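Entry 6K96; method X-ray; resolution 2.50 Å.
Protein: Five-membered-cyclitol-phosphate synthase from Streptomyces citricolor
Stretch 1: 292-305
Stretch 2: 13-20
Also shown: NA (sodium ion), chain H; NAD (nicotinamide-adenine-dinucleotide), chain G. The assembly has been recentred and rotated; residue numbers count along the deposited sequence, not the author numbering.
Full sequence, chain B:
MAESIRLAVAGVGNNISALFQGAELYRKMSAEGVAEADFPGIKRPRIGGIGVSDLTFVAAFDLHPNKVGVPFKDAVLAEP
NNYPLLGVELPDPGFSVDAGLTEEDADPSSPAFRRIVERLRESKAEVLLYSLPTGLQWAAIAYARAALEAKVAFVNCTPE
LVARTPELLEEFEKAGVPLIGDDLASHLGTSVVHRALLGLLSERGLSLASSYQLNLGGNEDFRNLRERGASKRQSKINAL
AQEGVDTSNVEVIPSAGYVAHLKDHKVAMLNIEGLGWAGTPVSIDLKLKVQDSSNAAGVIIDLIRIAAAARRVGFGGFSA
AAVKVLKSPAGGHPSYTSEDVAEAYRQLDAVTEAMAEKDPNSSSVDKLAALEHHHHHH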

# COMPACT_ATOMS: atom_id res chain seq x y z
N ASP B 292 2.29 -14.69 -13.04
CA ASP B 292 1.86 -15.98 -12.41
C ASP B 292 2.56 -17.16 -13.11
O ASP B 292 3.16 -17.98 -12.43
CB ASP B 292 0.33 -16.11 -12.37
CG ASP B 292 -0.16 -17.22 -11.46
OD1 ASP B 292 0.49 -17.39 -10.43
OD2 ASP B 292 -1.14 -17.96 -11.85
N SER B 293 2.62 -17.19 -14.43
CA SER B 293 3.18 -18.36 -15.15
C SER B 293 4.72 -18.37 -15.18
O SER B 293 5.30 -19.45 -15.56
CB SER B 293 2.61 -18.44 -16.52
OG SER B 293 1.26 -18.85 -16.45
N SER B 294 5.39 -17.28 -14.81
CA SER B 294 6.84 -17.30 -14.49
C SER B 294 6.99 -18.02 -13.16
O SER B 294 8.00 -18.73 -13.00
CB SER B 294 7.48 -15.89 -14.46
OG SER B 294 7.67 -15.36 -15.78
N ASN B 295 6.01 -17.89 -12.26
CA ASN B 295 6.08 -18.56 -10.95
C ASN B 295 5.99 -20.06 -11.19
O ASN B 295 6.42 -20.77 -10.32
CB ASN B 295 4.98 -18.12 -9.98
CG ASN B 295 5.40 -17.14 -8.91
OD1 ASN B 295 6.57 -16.82 -8.77
ND2 ASN B 295 4.43 -16.67 -8.13
N ALA B 296 5.40 -20.50 -12.30
CA ALA B 296 5.35 -21.93 -12.68
C ALA B 296 6.70 -22.29 -13.28
O ALA B 296 7.32 -23.17 -12.79
CB ALA B 296 4.25 -22.19 -13.68
N ALA B 297 7.11 -21.58 -14.32
CA ALA B 297 8.28 -21.97 -15.16
C ALA B 297 9.57 -21.90 -14.33
O ALA B 297 10.40 -22.80 -14.42
CB ALA B 297 8.39 -21.15 -16.41
N GLY B 298 9.67 -20.94 -13.44
CA GLY B 298 10.77 -20.88 -12.46
C GLY B 298 10.93 -22.14 -11.64
O GLY B 298 12.02 -22.32 -11.07
N VAL B 299 9.91 -22.99 -11.58
CA VAL B 299 9.98 -24.26 -10.78
C VAL B 299 9.95 -25.45 -11.75
O VAL B 299 10.66 -26.42 -11.52
CB VAL B 299 8.88 -24.24 -9.72
CG1 VAL B 299 8.33 -25.61 -9.43
CG2 VAL B 299 9.36 -23.53 -8.45
N ILE B 300 9.23 -25.34 -12.85
CA ILE B 300 9.18 -26.40 -13.87
C ILE B 300 10.63 -26.63 -14.31
O ILE B 300 11.12 -27.76 -14.22
CB ILE B 300 8.20 -26.06 -15.01
CG1 ILE B 300 6.79 -25.97 -14.45
CG2 ILE B 300 8.26 -27.11 -16.10
CD1 ILE B 300 5.75 -25.44 -15.44
N ILE B 301 11.37 -25.59 -14.67
CA ILE B 301 12.76 -25.79 -15.18
C ILE B 301 13.60 -26.63 -14.21
O ILE B 301 14.46 -27.31 -14.69
CB ILE B 301 13.45 -24.45 -15.46
CG1 ILE B 301 14.64 -24.66 -16.38
CG2 ILE B 301 13.82 -23.77 -14.13
CD1 ILE B 301 14.29 -25.35 -17.65
N ASP B 302 13.40 -26.52 -12.90
CA ASP B 302 13.99 -27.40 -11.85
C ASP B 302 13.47 -28.84 -12.08
O ASP B 302 14.28 -29.69 -12.45
CB ASP B 302 13.60 -26.83 -10.48
CG ASP B 302 14.69 -26.02 -9.80
OD1 ASP B 302 15.53 -26.65 -9.17
OD2 ASP B 302 14.68 -24.76 -9.87
N LEU B 303 12.16 -29.08 -11.96
CA LEU B 303 11.55 -30.44 -12.00
C LEU B 303 11.88 -31.16 -13.33
O LEU B 303 12.20 -32.35 -13.27
CB LEU B 303 10.03 -30.34 -11.80
CG LEU B 303 9.57 -29.81 -10.46
CD1 LEU B 303 8.06 -29.86 -10.38
CD2 LEU B 303 10.17 -30.58 -9.30
N ILE B 304 11.77 -30.50 -14.48
CA ILE B 304 11.98 -31.23 -15.77
C ILE B 304 13.44 -31.67 -15.86
O ILE B 304 13.70 -32.70 -16.50
CB ILE B 304 11.58 -30.46 -17.03
CG1 ILE B 304 12.30 -29.12 -17.13
CG2 ILE B 304 10.07 -30.34 -17.12
CD1 ILE B 304 11.85 -28.29 -18.29
N ARG B 305 14.36 -30.91 -15.29
CA ARG B 305 15.79 -31.29 -15.35
C ARG B 305 16.01 -32.38 -14.29
O ARG B 305 16.87 -33.28 -14.55
CB ARG B 305 16.74 -30.12 -15.12
CG ARG B 305 16.90 -29.15 -16.28
CD ARG B 305 16.87 -27.70 -15.81
NE ARG B 305 18.08 -27.11 -15.26
CZ ARG B 305 18.13 -26.12 -14.35
NH1 ARG B 305 17.05 -25.58 -13.82
NH2 ARG B 305 19.28 -25.65 -13.96
NA NA H . -0.06 -20.48 -15.03
PA NAD G . -3.52 -22.97 -18.87
O1A NAD G . -4.98 -22.88 -18.63
O2A NAD G . -2.88 -21.73 -19.44
O5B NAD G . -3.05 -24.24 -19.67
C5B NAD G . -4.04 -25.29 -19.76
C4B NAD G . -3.94 -25.94 -21.12
O4B NAD G . -4.47 -27.31 -21.13
C3B NAD G . -4.74 -25.20 -22.19
O3B NAD G . -3.94 -25.13 -23.37
C2B NAD G . -5.92 -26.13 -22.42
O2B NAD G . -6.46 -25.73 -23.65
C1B NAD G . -5.18 -27.47 -22.34
N9A NAD G . -5.97 -28.68 -22.24
C8A NAD G . -7.21 -28.74 -21.65
N7A NAD G . -7.69 -29.96 -21.58
C5A NAD G . -6.70 -30.76 -22.13
C6A NAD G . -6.62 -32.16 -22.33
N6A NAD G . -7.59 -32.99 -21.96
N1A NAD G . -5.48 -32.66 -22.87
C2A NAD G . -4.52 -31.78 -23.24
N3A NAD G . -4.50 -30.46 -23.11
C4A NAD G . -5.62 -29.99 -22.53
O3 NAD G . -2.83 -23.28 -17.47
PN NAD G . -1.39 -22.83 -16.92
O1N NAD G . -0.38 -23.23 -17.92
O2N NAD G . -1.61 -21.41 -16.47
O5D NAD G . -1.26 -23.80 -15.63
C5D NAD G . -1.27 -25.26 -15.88
C4D NAD G . -1.50 -25.98 -14.58
O4D NAD G . -0.42 -25.76 -13.65
C3D NAD G . -2.79 -25.54 -13.87
O3D NAD G . -3.36 -26.68 -13.28
C2D NAD G . -2.26 -24.68 -12.72
O2D NAD G . -3.04 -24.64 -11.54
C1D NAD G . -0.97 -25.42 -12.37
N1N NAD G . -0.09 -24.54 -11.54
C2N NAD G . 0.19 -23.21 -11.99
C3N NAD G . 0.83 -22.29 -11.18
C7N NAD G . 1.13 -20.92 -11.74
O7N NAD G . 0.91 -20.68 -12.93
N7N NAD G . 1.61 -19.99 -10.92
C4N NAD G . 1.17 -22.70 -9.89
C5N NAD G . 1.06 -24.04 -9.53
C6N NAD G . 0.35 -24.92 -10.33
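Stretch 2 13-20: GNNISALF

How does stretch 2 lie on stretch 1? G13 takes the N-cap position and N14 to F20 form a helix that runs on later in the chain. Its axis comes within 8.2 Å of the helix of stretch 1, with 63° between their N-to-C directions (signed crossing angle -63°), so the two helices cross obliquely. The CA atoms of S293 and N15 are 5.0 Å apart, those of S294 and A18 6.0 Å and those of A297 and L19 5.3 Å.

Which bump fills which hollow? L19 is the knob. Its CA-to-CB bond points sideways, but with chi1 t and chi2 p the end of the side chain comes nearer and settles among A297, I300, I301 and I304. L19 CD1 lies 4.2 Å from A297 CB, 4.3 Å from I300 CG2 and 4.3 Å from I301 CD1, while L19 CD2 meets I304 CD1 at 4.1 Å.

What lets the backbones come so near beside this knob? Small residues meet: A18 CB is 4.0 Å from A297 CB, and A18 CB also rests 3.4 Å from S293 O. One turn before L19, N15 CB packs 4.1 Å from I300 CD1, and N15 OD1 reaches to 3.4 Å from A296 CB.

What joins the stretches at the polar end, where no hydrogen bond crosses between them? Sodium does: N15 OD1 binds it at 2.4 Å and S293 OG at 2.5 Å, so these two oxygens, 3.3 Å apart, meet through a shared metal. NAD completes the link, its O2N and O7N each 2.3 Å from the NA ion. The start of the helix receives its phosphates, with N14 N donating to NAD O2A at 2.9 Å and N15 N to NAD O1N at 2.9 Å, while NAD N7N donates to D292 O at 3.0 Å.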

# COMPACT_ATOMS: atom_id res chain seq x y z
N GLY B 13 -0.39 -24.28 -22.34
CA GLY B 13 -0.94 -23.11 -21.64
C GLY B 13 0.08 -21.99 -21.42
O GLY B 13 1.13 -21.91 -22.08
N ASN B 14 -0.33 -21.08 -20.54
CA ASN B 14 0.53 -19.98 -20.03
C ASN B 14 1.86 -20.59 -19.57
O ASN B 14 2.90 -20.07 -20.00
CB ASN B 14 -0.24 -19.15 -19.03
CG ASN B 14 -1.22 -18.25 -19.74
OD1 ASN B 14 -1.01 -17.93 -20.91
ND2 ASN B 14 -2.26 -17.83 -19.05
N ASN B 15 1.85 -21.71 -18.85
CA ASN B 15 3.09 -22.30 -18.26
C ASN B 15 4.12 -22.61 -19.37
O ASN B 15 5.38 -22.46 -19.14
CB ASN B 15 2.77 -23.49 -17.37
CG ASN B 15 2.02 -23.17 -16.08
OD1 ASN B 15 1.63 -22.03 -15.83
ND2 ASN B 15 1.82 -24.20 -15.25
N ILE B 16 3.68 -23.05 -20.54
CA ILE B 16 4.59 -23.52 -21.63
C ILE B 16 4.96 -22.31 -22.48
O ILE B 16 6.05 -22.28 -23.03
CB ILE B 16 3.95 -24.60 -22.51
CG1 ILE B 16 3.38 -25.76 -21.69
CG2 ILE B 16 4.96 -25.08 -23.55
CD1 ILE B 16 4.40 -26.42 -20.83
N SER B 17 4.09 -21.32 -22.59
CA SER B 17 4.45 -20.01 -23.20
C SER B 17 5.64 -19.46 -22.46
O SER B 17 6.63 -19.14 -23.12
CB SER B 17 3.32 -19.03 -23.16
OG SER B 17 3.75 -17.78 -23.65
N ALA B 18 5.56 -19.47 -21.14
CA ALA B 18 6.59 -19.00 -20.20
C ALA B 18 7.85 -19.84 -20.33
O ALA B 18 8.92 -19.24 -20.41
CB ALA B 18 6.04 -18.98 -18.80
N LEU B 19 7.75 -21.15 -20.39
CA LEU B 19 8.93 -22.04 -20.40
C LEU B 19 9.70 -21.91 -21.72
O LEU B 19 10.95 -21.95 -21.70
CB LEU B 19 8.49 -23.49 -20.20
CG LEU B 19 9.64 -24.45 -19.99
CD1 LEU B 19 10.22 -24.29 -18.61
CD2 LEU B 19 9.18 -25.87 -20.21
N PHE B 20 8.95 -21.88 -22.82
CA PHE B 20 9.49 -21.88 -24.21
C PHE B 20 10.15 -20.54 -24.48
O PHE B 20 11.33 -20.53 -24.79
CB PHE B 20 8.39 -22.10 -25.24
CG PHE B 20 8.88 -22.14 -26.65
CD1 PHE B 20 9.91 -23.00 -27.02
CD2 PHE B 20 8.33 -21.31 -27.61
CE1 PHE B 20 10.35 -23.07 -28.33
CE2 PHE B 20 8.75 -21.39 -28.93
CZ PHE B 20 9.76 -22.28 -29.28